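ChiX (PDB 5OPZ) is a zinc-dependent L-Ala D-Glu endopeptidase that cleaves the peptide stems of peptidoglycan and is required for chitinase secretion by Serratia marcescens. Local coordinates at residues V42-M53 with H72-M83; R31-S40 with A101-I111. All blocks are in the same frame, centred on the assembly; numbering follows the deposited sequence. Where two conformers were deposited one is given.

Interaction 1 of 2, residues V42-M53 with H72-M83; sequences VPFSVSEGLRSM and HLTGHAVDVVAM. With ZN (zinc ion), chain C.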
loop_
_atom_site.group_PDB
_atom_site.type_symbol
_atom_site.label_atom_id
_atom_site.label_comp_id
_atom_site.label_asym_id
_atom_site.label_seq_id
_atom_site.Cartn_x
_atom_site.Cartn_y
_atom_site.Cartn_z
ATOM N N VAL A 42 10.183 -5.434 7.408
ATOM C CA VAL A 42 9.810 -6.323 6.327
ATOM C C VAL A 42 9.939 -5.553 5.028
ATOM O O VAL A 42 9.217 -4.575 4.822
ATOM C CB VAL A 42 8.339 -6.768 6.523
ATOM C CG1 VAL A 42 7.893 -7.623 5.361
ATOM C CG2 VAL A 42 8.231 -7.497 7.841
ATOM N N PRO A 43 10.785 -6.007 4.116
ATOM C CA PRO A 43 10.804 -5.379 2.794
ATOM C C PRO A 43 9.460 -5.519 2.098
ATOM O O PRO A 43 8.756 -6.513 2.295
ATOM C CB PRO A 43 11.869 -6.171 2.037
ATOM C CG PRO A 43 12.669 -6.866 3.078
ATOM C CD PRO A 43 11.643 -7.201 4.134
ATOM N N PHE A 44 9.102 -4.518 1.297
ATOM C CA PHE A 44 7.847 -4.533 0.553
ATOM C C PHE A 44 7.960 -3.696 -0.682
ATOM O O PHE A 44 8.816 -2.791 -0.758
ATOM C CB PHE A 44 6.669 -4.089 1.452
ATOM C CG PHE A 44 6.669 -2.615 1.801
ATOM C CD1 PHE A 44 7.332 -2.143 2.937
ATOM C CD2 PHE A 44 5.936 -1.727 1.054
ATOM C CE1 PHE A 44 7.300 -0.800 3.271
ATOM C CE2 PHE A 44 5.902 -0.391 1.412
ATOM C CZ PHE A 44 6.583 0.076 2.510
ATOM N N SER A 45 7.107 -3.990 -1.641
ATOM C CA SER A 45 6.892 -3.142 -2.781
ATOM C C SER A 45 5.451 -2.732 -2.868
ATOM O O SER A 45 4.611 -3.198 -2.150
ATOM C CB SER A 45 7.390 -3.840 -4.065
ATOM O OG SER A 45 7.307 -2.991 -5.208
ATOM N N VAL A 46 5.182 -1.827 -3.765
ATOM C CA VAL A 46 3.814 -1.421 -4.075
ATOM C C VAL A 46 3.423 -2.239 -5.304
ATOM O O VAL A 46 4.008 -2.052 -6.389
ATOM C CB VAL A 46 3.729 0.088 -4.354
ATOM C CG1 VAL A 46 2.361 0.460 -4.885
ATOM C CG2 VAL A 46 4.062 0.851 -3.082
ATOM N N SER A 47 2.427 -3.123 -5.134
ATOM C CA SER A 47 1.964 -3.958 -6.236
ATOM C C SER A 47 0.950 -3.276 -7.130
ATOM O O SER A 47 0.861 -3.571 -8.322
ATOM C CB SER A 47 1.423 -5.302 -5.746
ATOM O OG SER A 47 0.225 -5.130 -5.032
ATOM N N GLU A 48 0.180 -2.355 -6.548
ATOM C CA GLU A 48 -0.809 -1.583 -7.278
ATOM C C GLU A 48 -1.014 -0.209 -6.618
ATOM O O GLU A 48 -1.229 -0.126 -5.427
ATOM C CB GLU A 48 -2.123 -2.352 -7.380
ATOM C CG GLU A 48 -3.141 -1.669 -8.277
ATOM C CD GLU A 48 -4.410 -2.474 -8.507
ATOM O OE1 GLU A 48 -4.818 -3.343 -7.697
ATOM O OE2 GLU A 48 -5.089 -2.175 -9.513
ATOM N N GLY A 49 -0.852 0.834 -7.410
ATOM C CA GLY A 49 -1.188 2.202 -6.977
ATOM C C GLY A 49 -2.423 2.625 -7.731
ATOM O O GLY A 49 -3.535 2.229 -7.361
ATOM N N LEU A 50 -2.226 3.379 -8.803
ATOM C CA LEU A 50 -3.329 3.754 -9.676
ATOM C C LEU A 50 -3.896 2.509 -10.370
ATOM O O LEU A 50 -3.178 1.584 -10.757
ATOM C CB LEU A 50 -2.857 4.862 -10.621
ATOM C CG LEU A 50 -3.824 5.591 -11.538
ATOM C CD1 LEU A 50 -4.901 6.400 -10.822
ATOM C CD2 LEU A 50 -3.024 6.481 -12.487
ATOM N N ARG A 51 -5.210 2.456 -10.405
ATOM C CA ARG A 51 -5.941 1.388 -11.053
ATOM C C ARG A 51 -6.779 2.030 -12.148
ATOM O O ARG A 51 -7.319 3.103 -11.958
ATOM C CB ARG A 51 -6.825 0.697 -10.022
ATOM C CG ARG A 51 -7.649 -0.479 -10.534
ATOM C CD ARG A 51 -8.531 -1.021 -9.428
ATOM N NE ARG A 51 -7.739 -1.703 -8.405
ATOM C CZ ARG A 51 -8.160 -1.952 -7.164
ATOM N NH1 ARG A 51 -9.350 -1.562 -6.738
ATOM N NH2 ARG A 51 -7.369 -2.588 -6.327
ATOM N N SER A 52 -6.857 1.356 -13.278
ATOM C CA SER A 52 -7.689 1.855 -14.342
ATOM C C SER A 52 -9.173 1.600 -14.052
ATOM O O SER A 52 -9.552 0.679 -13.344
ATOM C CB SER A 52 -7.306 1.202 -15.657
ATOM O OG SER A 52 -7.692 -0.155 -15.679
ATOM N N MET A 53 -10.027 2.410 -14.675
ATOM C CA MET A 53 -11.469 2.208 -14.578
ATOM C C MET A 53 -11.842 0.839 -15.118
ATOM O O MET A 53 -12.701 0.154 -14.548
ATOM C CB MET A 53 -12.310 3.326 -15.191
ATOM C CG MET A 53 -13.794 3.163 -14.908
ATOM S SD MET A 53 -14.737 4.502 -15.638
ATOM C CE MET A 53 -14.630 5.764 -14.375
ATOM N N HIS A 72 -8.338 3.697 -5.378
ATOM C CA HIS A 72 -7.248 3.476 -6.301
ATOM C C HIS A 72 -7.358 4.216 -7.613
ATOM O O HIS A 72 -6.348 4.446 -8.258
ATOM C CB HIS A 72 -7.100 1.996 -6.642
ATOM C CG HIS A 72 -6.501 1.143 -5.567
ATOM N ND1 HIS A 72 -5.142 0.962 -5.429
ATOM C CD2 HIS A 72 -7.069 0.376 -4.599
ATOM C CE1 HIS A 72 -4.887 0.152 -4.423
ATOM N NE2 HIS A 72 -6.036 -0.229 -3.909
ATOM N N LEU A 73 -8.592 4.533 -8.024
ATOM C CA LEU A 73 -8.783 5.193 -9.286
ATOM C C LEU A 73 -8.263 6.605 -9.346
ATOM O O LEU A 73 -7.887 7.071 -10.409
ATOM C CB LEU A 73 -10.281 5.238 -9.635
ATOM C CG LEU A 73 -10.928 3.901 -9.995
ATOM C CD1 LEU A 73 -12.409 4.065 -10.212
ATOM C CD2 LEU A 73 -10.311 3.337 -11.232
ATOM N N THR A 74 -8.271 7.273 -8.198
ATOM C CA THR A 74 -7.988 8.694 -8.112
ATOM C C THR A 74 -6.579 8.962 -7.551
ATOM O O THR A 74 -6.191 10.094 -7.421
ATOM C CB THR A 74 -9.047 9.346 -7.218
ATOM O OG1 THR A 74 -9.113 8.610 -5.987
ATOM C CG2 THR A 74 -10.413 9.384 -7.874
ATOM N N GLY A 75 -5.806 7.922 -7.249
ATOM C CA GLY A 75 -4.492 8.080 -6.682
ATOM C C GLY A 75 -4.412 8.028 -5.176
ATOM O O GLY A 75 -3.374 8.328 -4.614
ATOM N N HIS A 76 -5.500 7.653 -4.493
ATOM C CA HIS A 76 -5.560 7.749 -3.036
ATOM C C HIS A 76 -5.279 6.415 -2.306
ATOM O O HIS A 76 -5.481 6.366 -1.068
ATOM C CB HIS A 76 -6.878 8.352 -2.570
ATOM C CG HIS A 76 -7.099 9.756 -3.026
ATOM N ND1 HIS A 76 -7.632 10.061 -4.257
ATOM C CD2 HIS A 76 -6.901 10.940 -2.397
ATOM C CE1 HIS A 76 -7.750 11.370 -4.362
ATOM N NE2 HIS A 76 -7.297 11.927 -3.260
ATOM N N ALA A 77 -4.834 5.373 -3.012
ATOM C CA ALA A 77 -4.591 4.099 -2.352
ATOM C C ALA A 77 -3.460 3.348 -2.995
ATOM O O ALA A 77 -3.146 3.531 -4.161
ATOM C CB ALA A 77 -5.859 3.267 -2.397
ATOM N N VAL A 78 -2.832 2.494 -2.203
ATOM C CA VAL A 78 -1.842 1.529 -2.669
ATOM C C VAL A 78 -2.154 0.177 -2.045
ATOM O O VAL A 78 -2.645 0.104 -0.910
ATOM C CB VAL A 78 -0.389 1.940 -2.324
ATOM C CG1 VAL A 78 -0.039 3.242 -3.038
ATOM C CG2 VAL A 78 -0.191 2.078 -0.842
ATOM N N ASP A 79 -1.814 -0.877 -2.796
ATOM C CA ASP A 79 -1.663 -2.228 -2.250
ATOM C C ASP A 79 -0.184 -2.572 -2.230
ATOM O O ASP A 79 0.478 -2.405 -3.231
ATOM C CB ASP A 79 -2.436 -3.208 -3.106
ATOM C CG ASP A 79 -3.930 -3.072 -3.003
ATOM O OD1 ASP A 79 -4.450 -2.320 -2.191
ATOM O OD2 ASP A 79 -4.630 -3.741 -3.760
ATOM N N VAL A 80 0.283 -2.983 -1.071
ATOM C CA VAL A 80 1.657 -3.384 -0.914
ATOM C C VAL A 80 1.758 -4.906 -0.979
ATOM O O VAL A 80 0.802 -5.627 -0.766
ATOM C CB VAL A 80 2.302 -2.894 0.402
ATOM C CG1 VAL A 80 2.188 -1.378 0.520
ATOM C CG2 VAL A 80 1.678 -3.542 1.616
ATOM N N VAL A 81 2.944 -5.362 -1.323
ATOM C CA VAL A 81 3.267 -6.775 -1.321
ATOM C C VAL A 81 4.531 -6.970 -0.469
ATOM O O VAL A 81 5.580 -6.323 -0.727
ATOM C CB VAL A 81 3.418 -7.370 -2.733
ATOM C CG1 VAL A 81 4.460 -6.689 -3.543
ATOM C CG2 VAL A 81 3.681 -8.867 -2.663
ATOM N N ALA A 82 4.431 -7.867 0.533
ATOM C CA ALA A 82 5.609 -8.164 1.385
ATOM C C ALA A 82 6.612 -9.008 0.594
ATOM O O ALA A 82 6.210 -9.951 -0.092
ATOM C CB ALA A 82 5.182 -8.924 2.599
ATOM N N MET A 83 7.890 -8.645 0.728
ATOM C CA MET A 83 8.985 -9.259 -0.037
ATOM C C MET A 83 10.128 -9.740 0.877
ATOM O O MET A 83 11.278 -9.355 0.680
ATOM C CB MET A 83 9.564 -8.209 -1.016
ATOM C CG MET A 83 8.643 -7.640 -2.052
ATOM S SD MET A 83 8.052 -8.911 -3.140
ATOM C CE MET A 83 9.553 -9.377 -3.997
HETATM ZN ZN ZN C . -6.338 -1.749 -2.464
HETATM O O HOH W 1 -0.676 -6.558 -2.960
HETATM O O HOH W 2 -4.161 -5.200 -5.958
HETATM O O HOH W 3 -7.874 5.535 -12.870
#
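H72 and G49 meet at the zinc site: ND1 of H72 donates to G49 O over 2.8 Å, the acceptor lying in the ring plane and the N-H in the plane of the carbonyl. NE2 of the same ring binds the zinc ion at 2.1 Å, and the two bonds together fix the rotation of the imidazole. D79 supplies the second ligand, OD1 at 2.0 Å from zinc, and H127 the third. The guanidinium of R51 lies on one face of the H72 ring, with NH2 of R51 3.4 Å from CD2 of H72 and the planes 29° apart; A77 CB covers the opposite face.

E48 in turn holds R51. NE and NH2 of R51 grip OE2 and OE1 of E48 side-on; the two oxygens lie in the guanidinium plane, but the nitrogens come from above the carboxylate plane. NH1 goes to Q56. A bend at chi3 (-70°) folds the R51 head back over the histidine. The E48 and D79 side chains run side by side, their carboxylates turned nearly perpendicular, and one water donates to OE1 of E48 and to OD2 of D79.

Behind these groups runs an antiparallel strand pair. S45 and V81 exchange two backbone bonds, and D79 N reaches E48 O at 2.8 Å. The register slips by one at S47-E48, opposite D79: a classic bulge, where S47 N bonds D79 O and E48 N adds a weak bond. On the face bearing F44, V46, V80 and A82, F44 CD2 packs on V80 CG1 at 3.8 Å.

S70, H72, G75, A77 and D79 spell the SxHxxGxAxD signature of this peptidase clan. R51, E48 and D79 form a salt-bridge network in which R51 NH2 to D79 OD2 is long. The G49 carbonyl may make H72 a more electron-rich zinc ligand.

Interaction 2 of 2, residues R31-S40 with A101-I111; sequences RVIRLALRYS and AVRRAARECGI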
loop_
_atom_site.group_PDB
_atom_site.type_symbol
_atom_site.label_atom_id
_atom_site.label_comp_id
_atom_site.label_asym_id
_atom_site.label_seq_id
_atom_site.Cartn_x
_atom_site.Cartn_y
_atom_site.Cartn_z
ATOM N N ARG A 31 4.571 10.246 -0.135
ATOM C CA ARG A 31 5.535 10.662 0.885
ATOM C C ARG A 31 5.513 9.689 2.082
ATOM O O ARG A 31 6.571 9.236 2.558
ATOM C CB ARG A 31 5.211 12.078 1.293
ATOM C CG ARG A 31 6.221 12.705 2.220
ATOM C CD ARG A 31 6.347 14.194 1.877
ATOM N NE ARG A 31 5.024 14.816 1.798
ATOM C CZ ARG A 31 4.284 15.195 2.841
ATOM N NH1 ARG A 31 4.712 15.064 4.108
ATOM N NH2 ARG A 31 3.094 15.735 2.603
ATOM N N VAL A 32 4.313 9.279 2.480
ATOM C CA VAL A 32 4.172 8.365 3.586
ATOM C C VAL A 32 4.765 6.981 3.282
ATOM O O VAL A 32 5.531 6.401 4.083
ATOM C CB VAL A 32 2.703 8.216 4.013
ATOM C CG1 VAL A 32 2.520 7.063 4.977
ATOM C CG2 VAL A 32 2.198 9.536 4.617
ATOM N N ILE A 33 4.456 6.478 2.094
ATOM C CA ILE A 33 4.940 5.145 1.754
ATOM C C ILE A 33 6.451 5.154 1.619
ATOM O O ILE A 33 7.125 4.179 2.012
ATOM C CB ILE A 33 4.263 4.577 0.486
ATOM C CG1 ILE A 33 2.740 4.421 0.698
ATOM C CG2 ILE A 33 4.875 3.245 0.093
ATOM C CD1 ILE A 33 2.278 3.473 1.804
ATOM N N ARG A 34 7.005 6.216 1.047
ATOM C CA ARG A 34 8.471 6.273 0.901
ATOM C C ARG A 34 9.178 6.271 2.259
ATOM O O ARG A 34 10.211 5.601 2.407
ATOM C CB ARG A 34 8.920 7.488 0.079
ATOM C CG ARG A 34 8.533 7.314 -1.394
ATOM C CD ARG A 34 8.900 8.464 -2.285
ATOM N NE ARG A 34 10.353 8.446 -2.461
ATOM C CZ ARG A 34 11.187 9.472 -2.268
ATOM N NH1 ARG A 34 10.741 10.643 -1.888
ATOM N NH2 ARG A 34 12.484 9.291 -2.455
ATOM N N LEU A 35 8.608 6.985 3.240
ATOM C CA LEU A 35 9.123 6.961 4.575
ATOM C C LEU A 35 8.935 5.592 5.221
ATOM O O LEU A 35 9.836 5.077 5.856
ATOM C CB LEU A 35 8.460 8.059 5.333
ATOM C CG LEU A 35 9.025 8.369 6.696
ATOM C CD1 LEU A 35 10.522 8.616 6.650
ATOM C CD2 LEU A 35 8.276 9.559 7.264
ATOM N N ALA A 36 7.803 4.944 4.966
ATOM C CA ALA A 36 7.615 3.605 5.508
ATOM C C ALA A 36 8.623 2.574 4.991
ATOM O O ALA A 36 8.982 1.647 5.736
ATOM C CB ALA A 36 6.219 3.102 5.272
ATOM N N LEU A 37 9.074 2.744 3.751
ATOM C CA LEU A 37 10.178 1.878 3.259
ATOM C C LEU A 37 11.417 1.962 4.128
ATOM O O LEU A 37 12.170 1.011 4.208
ATOM C CB LEU A 37 10.577 2.229 1.829
ATOM C CG LEU A 37 9.511 1.948 0.762
ATOM C CD1 LEU A 37 9.790 2.695 -0.530
ATOM C CD2 LEU A 37 9.502 0.452 0.495
ATOM N N ARG A 38 11.682 3.091 4.738
ATOM C CA ARG A 38 12.823 3.235 5.623
ATOM C C ARG A 38 12.663 2.561 6.945
ATOM O O ARG A 38 13.646 2.159 7.560
ATOM C CB ARG A 38 13.088 4.703 5.899
ATOM C CG ARG A 38 13.265 5.604 4.704
ATOM C CD ARG A 38 14.158 5.055 3.643
ATOM N NE ARG A 38 15.433 4.591 4.167
ATOM C CZ ARG A 38 16.376 4.036 3.418
ATOM N NH1 ARG A 38 16.222 3.898 2.114
ATOM N NH2 ARG A 38 17.498 3.602 3.993
ATOM N N TYR A 39 11.435 2.486 7.431
ATOM C CA TYR A 39 11.133 2.031 8.782
ATOM C C TYR A 39 10.774 0.574 8.922
ATOM O O TYR A 39 10.976 -0.004 9.965
ATOM C CB TYR A 39 9.982 2.823 9.390
ATOM C CG TYR A 39 10.246 4.346 9.538
ATOM C CD1 TYR A 39 11.545 4.884 9.668
ATOM C CD2 TYR A 39 9.191 5.227 9.520
ATOM C CE1 TYR A 39 11.754 6.241 9.805
ATOM C CE2 TYR A 39 9.384 6.560 9.644
ATOM C CZ TYR A 39 10.661 7.057 9.767
ATOM O OH TYR A 39 10.819 8.372 9.906
ATOM N N SER A 40 10.171 0.002 7.890
ATOM C CA SER A 40 9.678 -1.371 7.961
ATOM C C SER A 40 10.781 -2.406 8.150
ATOM O O SER A 40 11.774 -2.364 7.444
ATOM C CB SER A 40 8.936 -1.710 6.685
ATOM O OG SER A 40 8.339 -2.986 6.793
ATOM N N ALA A 101 5.125 0.386 10.257
ATOM C CA ALA A 101 5.952 1.347 9.575
ATOM C C ALA A 101 5.111 2.448 8.907
ATOM O O ALA A 101 5.480 3.620 8.974
ATOM C CB ALA A 101 6.810 0.658 8.565
ATOM N N VAL A 102 4.030 2.064 8.226
ATOM C CA VAL A 102 3.155 3.019 7.615
ATOM C C VAL A 102 2.534 3.934 8.642
ATOM O O VAL A 102 2.470 5.154 8.403
ATOM C CB VAL A 102 2.090 2.359 6.721
ATOM C CG1 VAL A 102 1.100 3.408 6.209
ATOM C CG2 VAL A 102 2.740 1.634 5.578
ATOM N N ARG A 103 2.081 3.382 9.754
ATOM C CA ARG A 103 1.464 4.196 10.812
ATOM C C ARG A 103 2.440 5.180 11.415
ATOM O O ARG A 103 2.080 6.327 11.684
ATOM C CB ARG A 103 0.954 3.255 11.921
ATOM C CG ARG A 103 -0.010 3.725 12.970
ATOM C CD ARG A 103 -0.625 2.582 13.820
ATOM N NE ARG A 103 -1.330 1.538 13.083
ATOM C CZ ARG A 103 -0.983 0.240 12.970
ATOM N NH1 ARG A 103 0.109 -0.302 13.532
ATOM N NH2 ARG A 103 -1.790 -0.557 12.276
ATOM N N ARG A 104 3.690 4.792 11.561
ATOM C CA ARG A 104 4.705 5.712 12.096
ATOM C C ARG A 104 4.970 6.808 11.067
ATOM O O ARG A 104 4.965 8.004 11.405
ATOM C CB ARG A 104 5.996 4.979 12.402
ATOM C CG ARG A 104 7.154 5.879 12.776
ATOM C CD ARG A 104 8.446 5.120 12.974
ATOM N NE ARG A 104 9.547 6.058 13.021
ATOM C CZ ARG A 104 10.829 5.718 13.098
ATOM N NH1 ARG A 104 11.187 4.446 13.155
ATOM N NH2 ARG A 104 11.752 6.658 13.128
ATOM N N ALA A 105 5.219 6.459 9.801
ATOM C CA ALA A 105 5.385 7.466 8.769
ATOM C C ALA A 105 4.213 8.421 8.679
ATOM O O ALA A 105 4.407 9.649 8.504
ATOM C CB ALA A 105 5.661 6.816 7.417
ATOM N N ALA A 106 3.017 7.854 8.668
ATOM C CA ALA A 106 1.838 8.658 8.566
ATOM C C ALA A 106 1.778 9.687 9.667
ATOM O O ALA A 106 1.487 10.875 9.431
ATOM C CB ALA A 106 0.611 7.767 8.545
ATOM N N ARG A 107 1.992 9.244 10.889
ATOM C CA ARG A 107 1.980 10.111 12.035
ATOM C C ARG A 107 2.994 11.229 11.933
ATOM O O ARG A 107 2.693 12.411 12.182
ATOM C CB ARG A 107 2.281 9.271 13.270
ATOM C CG ARG A 107 1.984 9.970 14.571
ATOM C CD ARG A 107 1.980 8.976 15.722
ATOM N NE ARG A 107 3.231 8.253 15.911
ATOM C CZ ARG A 107 3.369 6.951 15.690
ATOM N NH1 ARG A 107 2.337 6.240 15.272
ATOM N NH2 ARG A 107 4.528 6.354 15.908
ATOM N N GLU A 108 4.201 10.867 11.542
ATOM C CA GLU A 108 5.252 11.859 11.369
ATOM C C GLU A 108 4.854 12.923 10.343
ATOM O O GLU A 108 5.230 14.078 10.500
ATOM C CB GLU A 108 6.539 11.171 10.958
ATOM C CG GLU A 108 7.191 10.437 12.125
ATOM C CD GLU A 108 8.418 9.687 11.737
ATOM O OE1 GLU A 108 8.833 9.830 10.562
ATOM O OE2 GLU A 108 8.909 8.957 12.607
ATOM N N CYS A 109 4.115 12.522 9.302
ATOM C CA CYS A 109 3.688 13.443 8.242
ATOM C C CYS A 109 2.407 14.172 8.543
ATOM O O CYS A 109 1.993 15.042 7.763
ATOM C CB CYS A 109 3.512 12.695 6.908
ATOM S SG CYS A 109 5.046 12.021 6.228
ATOM N N GLY A 110 1.756 13.835 9.647
ATOM C CA GLY A 110 0.536 14.506 10.008
ATOM C C GLY A 110 -0.651 14.089 9.159
ATOM O O GLY A 110 -1.578 14.903 8.950
ATOM N N ILE A 111 -0.654 12.840 8.670
ATOM C CA ILE A 111 -1.687 12.354 7.738
ATOM C C ILE A 111 -2.219 11.043 8.258
ATOM O O ILE A 111 -1.438 10.167 8.556
ATOM C CB ILE A 111 -1.061 12.112 6.355
ATOM C CG1 ILE A 111 -0.576 13.421 5.746
ATOM C CG2 ILE A 111 -2.015 11.387 5.407
ATOM C CD1 ILE A 111 0.369 13.212 4.624
HETATM O O HOH W 4 2.969 16.042 5.539
#
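The helices 27-39 and 92-109 pack against each other through interlocking side chains, their local axes 8.1 Å apart at an angle of 128°, and at one end of the interface Y39 meets R104 and E108. The guanidinium of R104 lies flat over one face of the Y39 ring, the planes only 6° apart and CZ of R104 3.5 Å from the ring centroid: a cation-pi stack. R104 gets there by running extended from CG to NE, which also carries its CD methylene over the same face as a CH-pi contact. At the far end of the phenol, Y39 OH donates to the syn lone pair of E108 OE1 at 2.5 Å. The other oxygen, OE2 of E108, takes R104 NE at 3.0 Å in the guanidinium plane, so E108 ties both partners of the stack together.

The packing is knobs-into-holes. Y39 fits among A101, R104, A105 and E108; A105 answers from the other helix, its CB set among V32, L35, A36 and Y39 and 3.4 Å from V32 O. V32 enters the hole formed by V102, A105, A106 and C109, and its CG1, anti to the backbone N (chi1 169°), points into that hole. V32, V102 and A106 also touch V113 of strand 113-115, which seats the helix pair on the sheet. Alanines at 36, 101 and 105 permit the close approach, with A36 CB 3.8 Å from V102 CG2.

Beyond V32, helix 92-109 ends in a Schellman motif at G110, and past it I111 CD1 meets V32 CG2. At this edge R31 is salt-bridged to D28 through NH2.

How the interactions relate
Interactions 1 and 2 lie on two layers of one alpha-beta domain, their centres 15 Å apart. Interaction 1 supplies the zinc ligands D79, from strand 77-82, and H72, from the loop before it; the sheet face turned away from D79 rests on the helix pair of interaction 2. F44 makes much of the join: its CE2 is 4.0 Å from I33 CG2 and its backbone O 3.5 Å from L37 CD2, while V78 CG2 touches I33 CD1 at 3.9 Å. The side chain of I33 is about 11 Å from the zinc ion, so the helices back the metal site without reaching it. Helix 27-39 and strand 44-48 follow each other in the chain, as do strand 77-82 and helix 92-109, each pair joined by a loop.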